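Local structure of pirin-like protein (Geobacillus kaustophilus, 2P17) at residues Arg6-Lys11 with Trp33-Pro38; Ser26-Gly31 with Asn189-Ile194; Leu214-His219 with Thr225-Thr230. The protein is of unknown function but belongs to the pirin family, whose members are built of two cupin domains, and binds one iron ion per subunit. All coordinates share one frame; numbering follows the deposited sequence.

Contact 1: residues Arg6-Lys11 with Trp33-Pro38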
loop_
_atom_site.group_PDB
_atom_site.type_symbol
_atom_site.label_atom_id
_atom_site.label_comp_id
_atom_site.label_asym_id
_atom_site.label_seq_id
_atom_site.Cartn_x
_atom_site.Cartn_y
_atom_site.Cartn_z
ATOM N N ARG A 6 17.073 7.899 -0.645
ATOM C CA ARG A 6 17.884 6.691 -0.686
ATOM C C ARG A 6 17.030 5.531 -0.190
ATOM O O ARG A 6 16.013 5.739 0.488
ATOM C CB ARG A 6 19.110 6.848 0.232
ATOM C CG ARG A 6 20.194 7.768 -0.298
ATOM C CD ARG A 6 21.162 8.161 0.805
ATOM N NE ARG A 6 20.604 9.208 1.658
ATOM C CZ ARG A 6 20.140 9.021 2.892
ATOM N NH1 ARG A 6 20.175 7.819 3.449
ATOM N NH2 ARG A 6 19.646 10.048 3.572
ATOM N N ILE A 7 17.442 4.313 -0.524
ATOM C CA ILE A 7 16.873 3.115 0.059
ATOM C C ILE A 7 17.669 2.759 1.309
ATOM O O ILE A 7 18.860 2.416 1.232
ATOM C CB ILE A 7 16.849 1.932 -0.946
ATOM C CG1 ILE A 7 16.044 2.302 -2.211
ATOM C CG2 ILE A 7 16.312 0.659 -0.259
ATOM C CD1 ILE A 7 14.647 2.896 -1.937
ATOM N N ARG A 8 17.019 2.865 2.462
ATOM C CA ARG A 8 17.710 2.663 3.736
ATOM C C ARG A 8 17.714 1.208 4.195
ATOM O O ARG A 8 18.516 0.830 5.058
ATOM C CB ARG A 8 17.141 3.569 4.822
ATOM C CG ARG A 8 15.687 3.313 5.149
ATOM C CD ARG A 8 15.177 4.189 6.294
ATOM N NE ARG A 8 13.789 3.849 6.566
ATOM C CZ ARG A 8 13.402 2.879 7.388
ATOM N NH1 ARG A 8 14.310 2.184 8.065
ATOM N NH2 ARG A 8 12.112 2.612 7.546
ATOM N N ARG A 9 16.833 0.392 3.618
ATOM C CA ARG A 9 16.750 -1.017 3.981
ATOM C C ARG A 9 16.000 -1.803 2.923
ATOM O O ARG A 9 15.040 -1.297 2.337
ATOM C CB ARG A 9 16.053 -1.171 5.335
ATOM C CG ARG A 9 15.954 -2.602 5.827
ATOM C CD ARG A 9 15.712 -2.681 7.321
ATOM N NE ARG A 9 14.438 -2.085 7.720
ATOM C CZ ARG A 9 13.256 -2.692 7.649
ATOM N NH1 ARG A 9 13.138 -3.926 7.163
ATOM N NH2 ARG A 9 12.171 -2.056 8.064
ATOM N N VAL A 10 16.436 -3.038 2.673
ATOM C CA VAL A 10 15.778 -3.921 1.713
ATOM C C VAL A 10 15.306 -5.192 2.418
ATOM O O VAL A 10 16.131 -6.003 2.858
ATOM C CB VAL A 10 16.717 -4.319 0.545
ATOM C CG1 VAL A 10 16.003 -5.259 -0.433
ATOM C CG2 VAL A 10 17.275 -3.082 -0.159
ATOM N N LYS A 11 13.989 -5.365 2.529
ATOM C CA LYS A 11 13.412 -6.543 3.187
ATOM C C LYS A 11 12.922 -7.565 2.168
ATOM O O LYS A 11 12.196 -7.214 1.237
ATOM C CB LYS A 11 12.247 -6.115 4.104
ATOM C CG LYS A 11 11.308 -7.235 4.543
ATOM C CD LYS A 11 11.901 -8.092 5.642
ATOM C CE LYS A 11 10.881 -9.115 6.138
ATOM N NZ LYS A 11 11.480 -10.086 7.122
ATOM N N TRP A 33 5.688 0.644 15.270
ATOM C CA TRP A 33 5.026 1.873 14.874
ATOM C C TRP A 33 6.039 2.996 14.713
ATOM O O TRP A 33 5.879 3.870 13.845
ATOM C CB TRP A 33 3.944 2.279 15.896
ATOM C CG TRP A 33 4.489 2.979 17.123
ATOM C CD1 TRP A 33 4.857 2.392 18.296
ATOM C CD2 TRP A 33 4.755 4.388 17.280
ATOM N NE1 TRP A 33 5.332 3.334 19.174
ATOM C CE2 TRP A 33 5.274 4.568 18.580
ATOM C CE3 TRP A 33 4.603 5.511 16.449
ATOM C CZ2 TRP A 33 5.646 5.822 19.074
ATOM C CZ3 TRP A 33 4.971 6.766 16.946
ATOM C CH2 TRP A 33 5.481 6.904 18.250
ATOM N N GLN A 34 7.082 2.974 15.551
ATOM C CA GLN A 34 8.023 4.084 15.600
ATOM C C GLN A 34 8.827 4.209 14.324
ATOM O O GLN A 34 9.232 5.303 13.957
ATOM C CB GLN A 34 8.942 3.995 16.832
ATOM C CG GLN A 34 9.928 2.831 16.859
ATOM C CD GLN A 34 9.383 1.600 17.561
ATOM O OE1 GLN A 34 8.173 1.357 17.594
ATOM N NE2 GLN A 34 10.283 0.815 18.137
ATOM N N GLU A 35 9.051 3.087 13.638
ATOM C CA GLU A 35 9.757 3.129 12.367
ATOM C C GLU A 35 8.842 3.431 11.187
ATOM O O GLU A 35 9.275 4.067 10.225
ATOM C CB GLU A 35 10.514 1.815 12.103
ATOM C CG GLU A 35 11.443 1.874 10.895
ATOM C CD GLU A 35 12.135 0.557 10.599
ATOM O OE1 GLU A 35 12.323 -0.252 11.532
ATOM O OE2 GLU A 35 12.499 0.347 9.421
ATOM N N TYR A 36 7.600 2.946 11.251
ATOM C CA TYR A 36 6.745 2.920 10.057
ATOM C C TYR A 36 5.645 3.968 9.998
ATOM O O TYR A 36 4.992 4.101 8.964
ATOM C CB TYR A 36 6.117 1.539 9.903
ATOM C CG TYR A 36 7.103 0.396 9.772
ATOM C CD1 TYR A 36 8.236 0.493 8.954
ATOM C CD2 TYR A 36 6.860 -0.801 10.420
ATOM C CE1 TYR A 36 9.121 -0.579 8.830
ATOM C CE2 TYR A 36 7.733 -1.885 10.285
ATOM C CZ TYR A 36 8.850 -1.760 9.493
ATOM O OH TYR A 36 9.718 -2.845 9.353
ATOM N N ASP A 37 5.480 4.707 11.093
ATOM C CA ASP A 37 4.489 5.782 11.261
ATOM C C ASP A 37 4.322 6.539 9.939
ATOM O O ASP A 37 5.292 7.116 9.448
ATOM C CB ASP A 37 5.022 6.711 12.371
ATOM C CG ASP A 37 4.027 7.761 12.826
ATOM O OD1 ASP A 37 2.856 7.728 12.399
ATOM O OD2 ASP A 37 4.450 8.644 13.618
ATOM N N PRO A 38 3.091 6.617 9.389
ATOM C CA PRO A 38 1.791 6.271 9.962
ATOM C C PRO A 38 1.312 4.836 9.751
ATOM O O PRO A 38 0.169 4.516 10.100
ATOM C CB PRO A 38 0.840 7.220 9.215
ATOM C CG PRO A 38 1.455 7.297 7.804
ATOM C CD PRO A 38 2.958 7.201 8.035
HETATM O O HOH W 1 10.463 -5.039 7.225
#
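A salt-bridge network of R8, R9 and E35 joins strand 3-19 to the short helix 33-36, at the junction of the two cupin halves of this pirin-family chain. A single oxygen, OE2 of E35, takes every charged bond. R8 reaches it end-on with both terminal nitrogens, NH1 at 2.9 Å from E35 OE2 and NH2 at 3.0 Å from the same atom; the oxygen lies in the guanidinium plane, whereas the carboxylate is turned 68° from that plane. R8 NH2 uses the anti lone pair of OE2, while NH1 meets it from above the carboxylate plane. The straightest bond comes from R9: its NH2 lies 2.8 Å from E35 OE2, on the syn side but tilted out of the carboxylate plane, with an N-H...O angle of 167°. The R9 chain bends at chi3 (63°), bringing NH2 round to OE2. The same R9 NH2 also donates to Y36 OH at 2.9 Å, and a water held by R9 NH1 donates to that hydroxyl. Three N-H bonds on one oxygen should concentrate the carboxylate's charge there and probably keep it ionised. E35 OE1 turns instead to N32, and Y36 OH is also hydrogen-bonded to E29. F215 of strand 212-216, the antiparallel neighbour of strand 3-19, lies against this group, meeting R9 by a cation-pi contact and packing on the Y36 ring.

Contact 2: residues Ser26-Gly31 with Asn189-Ile194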
loop_
_atom_site.group_PDB
_atom_site.type_symbol
_atom_site.label_atom_id
_atom_site.label_comp_id
_atom_site.label_asym_id
_atom_site.label_seq_id
_atom_site.Cartn_x
_atom_site.Cartn_y
_atom_site.Cartn_z
ATOM N N SER A 26 4.920 -11.364 6.264
ATOM C CA SER A 26 4.997 -10.039 6.881
ATOM C C SER A 26 5.914 -9.141 6.064
ATOM O O SER A 26 7.083 -9.473 5.838
ATOM C CB SER A 26 5.469 -10.113 8.340
ATOM O OG SER A 26 4.355 -10.278 9.208
ATOM N N VAL A 27 5.358 -8.035 5.580
ATOM C CA VAL A 27 6.128 -7.059 4.810
ATOM C C VAL A 27 6.612 -5.960 5.760
ATOM O O VAL A 27 7.801 -5.628 5.813
ATOM C CB VAL A 27 5.315 -6.497 3.617
ATOM C CG1 VAL A 27 6.203 -5.649 2.712
ATOM C CG2 VAL A 27 4.651 -7.634 2.805
ATOM N N LEU A 28 5.666 -5.405 6.509
ATOM C CA LEU A 28 5.959 -4.558 7.649
ATOM C C LEU A 28 5.420 -5.308 8.850
ATOM O O LEU A 28 4.200 -5.529 8.954
ATOM C CB LEU A 28 5.254 -3.194 7.525
ATOM C CG LEU A 28 5.974 -2.060 6.788
ATOM C CD1 LEU A 28 6.208 -2.386 5.321
ATOM C CD2 LEU A 28 5.184 -0.751 6.936
ATOM N N GLU A 29 6.324 -5.711 9.736
ATOM C CA GLU A 29 5.946 -6.448 10.935
ATOM C C GLU A 29 5.212 -5.527 11.903
ATOM O O GLU A 29 5.486 -4.320 11.925
ATOM C CB GLU A 29 7.191 -7.047 11.601
ATOM C CG GLU A 29 8.014 -6.069 12.458
ATOM C CD GLU A 29 8.924 -5.145 11.656
ATOM O OE1 GLU A 29 8.929 -5.214 10.407
ATOM O OE2 GLU A 29 9.651 -4.344 12.294
ATOM N N PRO A 30 4.271 -6.080 12.692
ATOM C CA PRO A 30 3.593 -5.274 13.709
ATOM C C PRO A 30 4.521 -4.934 14.876
ATOM O O PRO A 30 5.585 -5.541 15.011
ATOM C CB PRO A 30 2.454 -6.184 14.180
ATOM C CG PRO A 30 2.952 -7.567 13.929
ATOM C CD PRO A 30 3.784 -7.475 12.675
ATOM N N GLY A 31 4.117 -3.958 15.688
ATOM C CA GLY A 31 4.860 -3.584 16.895
ATOM C C GLY A 31 6.077 -2.707 16.669
ATOM O O GLY A 31 6.936 -2.592 17.549
ATOM N N ASN A 189 6.912 9.370 5.324
ATOM C CA ASN A 189 7.633 8.157 5.636
ATOM C C ASN A 189 7.057 7.077 4.741
ATOM O O ASN A 189 5.840 6.931 4.654
ATOM C CB ASN A 189 7.433 7.830 7.124
ATOM C CG ASN A 189 8.253 6.630 7.594
ATOM O OD1 ASN A 189 9.277 6.284 7.005
ATOM N ND2 ASN A 189 7.818 6.022 8.683
ATOM N N GLY A 190 7.911 6.310 4.067
ATOM C CA GLY A 190 7.375 5.319 3.152
ATOM C C GLY A 190 8.316 4.241 2.686
ATOM O O GLY A 190 9.452 4.107 3.161
ATOM N N PHE A 191 7.816 3.470 1.734
ATOM C CA PHE A 191 8.508 2.307 1.235
ATOM C C PHE A 191 7.800 1.888 -0.042
ATOM O O PHE A 191 6.718 2.394 -0.365
ATOM C CB PHE A 191 8.454 1.165 2.277
ATOM C CG PHE A 191 7.062 0.669 2.552
ATOM C CD1 PHE A 191 6.542 -0.375 1.799
ATOM C CD2 PHE A 191 6.252 1.289 3.493
ATOM C CE1 PHE A 191 5.241 -0.815 1.998
ATOM C CE2 PHE A 191 4.945 0.864 3.704
ATOM C CZ PHE A 191 4.437 -0.192 2.966
ATOM N N LEU A 192 8.385 0.945 -0.754
ATOM C CA LEU A 192 7.676 0.323 -1.874
ATOM C C LEU A 192 7.787 -1.187 -1.790
ATOM O O LEU A 192 8.696 -1.705 -1.145
ATOM C CB LEU A 192 8.148 0.875 -3.245
ATOM C CG LEU A 192 9.628 0.729 -3.604
ATOM C CD1 LEU A 192 9.971 -0.676 -4.108
ATOM C CD2 LEU A 192 10.026 1.776 -4.641
ATOM N N TYR A 193 6.850 -1.883 -2.418
ATOM C CA TYR A 193 6.886 -3.333 -2.464
ATOM C C TYR A 193 6.784 -3.765 -3.913
ATOM O O TYR A 193 5.909 -3.292 -4.644
ATOM C CB TYR A 193 5.742 -3.938 -1.629
ATOM C CG TYR A 193 5.715 -5.438 -1.714
ATOM C CD1 TYR A 193 6.652 -6.201 -1.035
ATOM C CD2 TYR A 193 4.772 -6.092 -2.519
ATOM C CE1 TYR A 193 6.640 -7.584 -1.127
ATOM C CE2 TYR A 193 4.763 -7.483 -2.632
ATOM C CZ TYR A 193 5.700 -8.212 -1.918
ATOM O OH TYR A 193 5.715 -9.593 -2.005
ATOM N N ILE A 194 7.680 -4.659 -4.341
ATOM C CA ILE A 194 7.762 -5.026 -5.739
ATOM C C ILE A 194 6.949 -6.288 -6.010
ATOM O O ILE A 194 7.194 -7.335 -5.412
ATOM C CB ILE A 194 9.233 -5.210 -6.198
ATOM C CG1 ILE A 194 10.010 -3.920 -5.943
ATOM C CG2 ILE A 194 9.275 -5.550 -7.680
ATOM C CD1 ILE A 194 11.514 -4.048 -6.132
#
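The F191 ring receives L28 on one face: L28 CD1 sits 3.7 Å from the ring centroid and only 12° off the ring normal, a CH-pi contact over the centre. Its sister methyl is displaced toward the rim, with L28 CD2 3.6 Å from F191 CE2, and thus the leucine fork spans the ring from its middle to one border. With chi1 at 64°, F191 CG sits over its own backbone, between N and C, and the ring and the leucine reach toward each other from facing chains. The Y193 ring is approached obliquely by V27, whose CG1 stands 3.8 Å from Y193 CD1, and the two side chains cross at about a right angle. That methyl is the branch of V27 lying anti to the backbone N (chi1 -171°). All four residues are buried, and no hydrogen bond links the two segments, so the contact rests on apolar surfaces and amounts to 183 Å² counted over both sides. V27 and L28 can both point toward strand 189-196 because they form a classic beta bulge opposite L42, which puts two consecutive side chains on the same face as the chain turns its corner at V27. The contact joins the N-terminal pirin domain to the C-terminal cupin domain. L42 of strand 39-47 also touches V27, L28 and F191, the Y240 ring of strand 235-242 meets F191, and V13 of strand 3-19 packs on V27 and Y193.

Contact 3: residues Leu214-His219 with Thr225-Thr230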
loop_
_atom_site.group_PDB
_atom_site.type_symbol
_atom_site.label_atom_id
_atom_site.label_comp_id
_atom_site.label_asym_id
_atom_site.label_seq_id
_atom_site.Cartn_x
_atom_site.Cartn_y
_atom_site.Cartn_z
ATOM N N LEU A 214 11.322 -2.071 -0.124
ATOM C CA LEU A 214 12.459 -1.140 -0.078
ATOM C C LEU A 214 12.014 0.096 0.664
ATOM O O LEU A 214 11.055 0.737 0.253
ATOM C CB LEU A 214 12.938 -0.795 -1.492
ATOM C CG LEU A 214 13.849 -1.820 -2.179
ATOM C CD1 LEU A 214 13.107 -3.108 -2.525
ATOM C CD2 LEU A 214 14.416 -1.213 -3.448
ATOM N N PHE A 215 12.688 0.396 1.776
ATOM C CA PHE A 215 12.276 1.486 2.662
ATOM C C PHE A 215 13.065 2.738 2.362
ATOM O O PHE A 215 14.258 2.659 2.060
ATOM C CB PHE A 215 12.467 1.074 4.120
ATOM C CG PHE A 215 11.581 -0.055 4.524
ATOM C CD1 PHE A 215 10.334 0.191 5.100
ATOM C CD2 PHE A 215 11.955 -1.374 4.269
ATOM C CE1 PHE A 215 9.492 -0.863 5.442
ATOM C CE2 PHE A 215 11.124 -2.427 4.602
ATOM C CZ PHE A 215 9.897 -2.178 5.195
ATOM N N PHE A 216 12.414 3.896 2.484
ATOM C CA PHE A 216 13.009 5.162 2.071
ATOM C C PHE A 216 13.669 5.894 3.242
ATOM O O PHE A 216 13.184 5.849 4.363
ATOM C CB PHE A 216 11.970 6.114 1.434
ATOM C CG PHE A 216 11.107 5.486 0.365
ATOM C CD1 PHE A 216 11.588 4.449 -0.442
ATOM C CD2 PHE A 216 9.813 5.972 0.135
ATOM C CE1 PHE A 216 10.776 3.880 -1.418
ATOM C CE2 PHE A 216 8.999 5.411 -0.852
ATOM C CZ PHE A 216 9.485 4.366 -1.637
ATOM N N SER A 217 14.755 6.602 2.931
ATOM C CA SER A 217 15.348 7.556 3.857
ATOM C C SER A 217 14.332 8.592 4.302
ATOM O O SER A 217 13.400 8.909 3.578
ATOM C CB SER A 217 16.536 8.270 3.193
ATOM O OG SER A 217 16.164 8.784 1.923
ATOM N N ARG A 218 14.558 9.124 5.495
ATOM C CA ARG A 218 13.735 10.186 6.048
ATOM C C ARG A 218 14.356 11.544 5.794
ATOM O O ARG A 218 15.582 11.675 5.744
ATOM C CB ARG A 218 13.587 9.986 7.554
ATOM C CG ARG A 218 12.911 8.669 7.955
ATOM C CD ARG A 218 11.426 8.633 7.614
ATOM N NE ARG A 218 10.618 9.529 8.443
ATOM C CZ ARG A 218 10.086 9.228 9.637
ATOM N NH1 ARG A 218 10.270 8.042 10.206
ATOM N NH2 ARG A 218 9.377 10.143 10.287
ATOM N N HIS A 219 13.497 12.547 5.619
ATOM C CA HIS A 219 13.944 13.902 5.353
ATOM C C HIS A 219 13.170 14.883 6.232
ATOM O O HIS A 219 12.467 14.470 7.145
ATOM C CB HIS A 219 13.848 14.173 3.845
ATOM C CG HIS A 219 14.668 13.211 3.051
ATOM N ND1 HIS A 219 15.991 13.445 2.749
ATOM C CD2 HIS A 219 14.393 11.965 2.598
ATOM C CE1 HIS A 219 16.484 12.401 2.106
ATOM N NE2 HIS A 219 15.534 11.491 1.998
ATOM N N THR A 225 11.233 16.212 -1.969
ATOM C CA THR A 225 12.085 15.053 -2.221
ATOM C C THR A 225 11.553 14.225 -3.383
ATOM O O THR A 225 10.393 14.351 -3.768
ATOM C CB THR A 225 12.239 14.115 -0.985
ATOM O OG1 THR A 225 11.038 13.356 -0.777
ATOM C CG2 THR A 225 12.616 14.898 0.295
ATOM N N GLU A 226 12.428 13.397 -3.943
ATOM C CA GLU A 226 12.071 12.530 -5.061
ATOM C C GLU A 226 12.669 11.148 -4.876
ATOM O O GLU A 226 13.738 10.998 -4.270
ATOM C CB GLU A 226 12.555 13.139 -6.383
ATOM C CG GLU A 226 11.664 14.284 -6.871
ATOM C CD GLU A 226 12.191 15.007 -8.103
ATOM O OE1 GLU A 226 13.320 14.718 -8.536
ATOM O OE2 GLU A 226 11.468 15.894 -8.603
ATOM N N LEU A 227 11.953 10.141 -5.370
ATOM C CA LEU A 227 12.502 8.800 -5.483
ATOM C C LEU A 227 12.568 8.362 -6.934
ATOM O O LEU A 227 11.545 8.312 -7.634
ATOM C CB LEU A 227 11.684 7.791 -4.694
ATOM C CG LEU A 227 12.341 6.411 -4.807
ATOM C CD1 LEU A 227 13.331 6.216 -3.676
ATOM C CD2 LEU A 227 11.318 5.311 -4.811
ATOM N N ASN A 228 13.782 8.040 -7.368
ATOM C CA ASN A 228 14.039 7.554 -8.715
ATOM C C ASN A 228 13.877 6.039 -8.804
ATOM O O ASN A 228 14.313 5.308 -7.917
ATOM C CB ASN A 228 15.455 7.951 -9.167
ATOM C CG ASN A 228 15.636 9.451 -9.303
ATOM O OD1 ASN A 228 14.669 10.203 -9.425
ATOM N ND2 ASN A 228 16.887 9.894 -9.283
ATOM N N VAL A 229 13.227 5.590 -9.872
ATOM C CA VAL A 229 12.990 4.177 -10.130
ATOM C C VAL A 229 13.391 3.878 -11.570
ATOM O O VAL A 229 12.885 4.522 -12.488
ATOM C CB VAL A 229 11.477 3.832 -9.991
ATOM C CG1 VAL A 229 11.190 2.406 -10.446
ATOM C CG2 VAL A 229 11.009 4.030 -8.548
ATOM N N THR A 230 14.296 2.918 -11.768
ATOM C CA THR A 230 14.656 2.479 -13.129
ATOM C C THR A 230 14.398 0.985 -13.271
ATOM O O THR A 230 14.968 0.196 -12.530
ATOM C CB THR A 230 16.138 2.783 -13.465
ATOM O OG1 THR A 230 16.389 4.183 -13.286
ATOM C CG2 THR A 230 16.449 2.394 -14.903
#
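This is a buried, mainly apolar contact inside the C-terminal cupin domain, between the end of strand 212-216 with the loop after it and strand 224-231. The touching parts run nearly antiparallel, 169° apart, yet no hydrogen bond links them, and F216 and L227 are 8.4 Å apart at their CA atoms, too far for paired neighbours in a sheet. Side chains therefore do the joining. F216 CE1 lies 3.7 Å from L227 CD2, the methyl approaching the ring obliquely, and CZ is almost as near; the two side chains cross at about a right angle. Cupin barrels pack apolar side chains between their facing sheets, and this pair is consistent with that, with L192 and L184 also against F216. An alanine in place of this phenylalanine is likely to open a gap beside L227 CD2 and leave that methyl without its aromatic neighbour. In the loop past strand 212-216, H219 meets T225, whose CG2 lies 3.8 Å from H219 CB and equally close to CG. T225 OG1 is engaged elsewhere, by L184 O and R5 NE. The imidazole is tethered within its own segment, H219 NE2 and S217 OG being hydrogen-bonded at 2.8 Å, and S217 OG also accepts from R6 N.

How the contacts relate
Contacts 2 and 3 are buried and rely on apolar side chains, whereas contact 1 is only partly buried and its two arginines meet a carboxylate and a phenol. Contact 1 ties residues 33-38 to strand 3-19 and contact 2 ties 26-31 to strand 189-196, their centres about 7 Å apart; contact 3 stays within the C-terminal cupin domain. Contacts 1 and 2 are linked by a probable hydrogen bond, N189 ND2 to D37 O at 2.9 Å. Strand 212-216 runs between strands 3-19 and 189-196, with R8 N bonded to F215 O and L192 O to L214 N, so it connects contact 3 to both others.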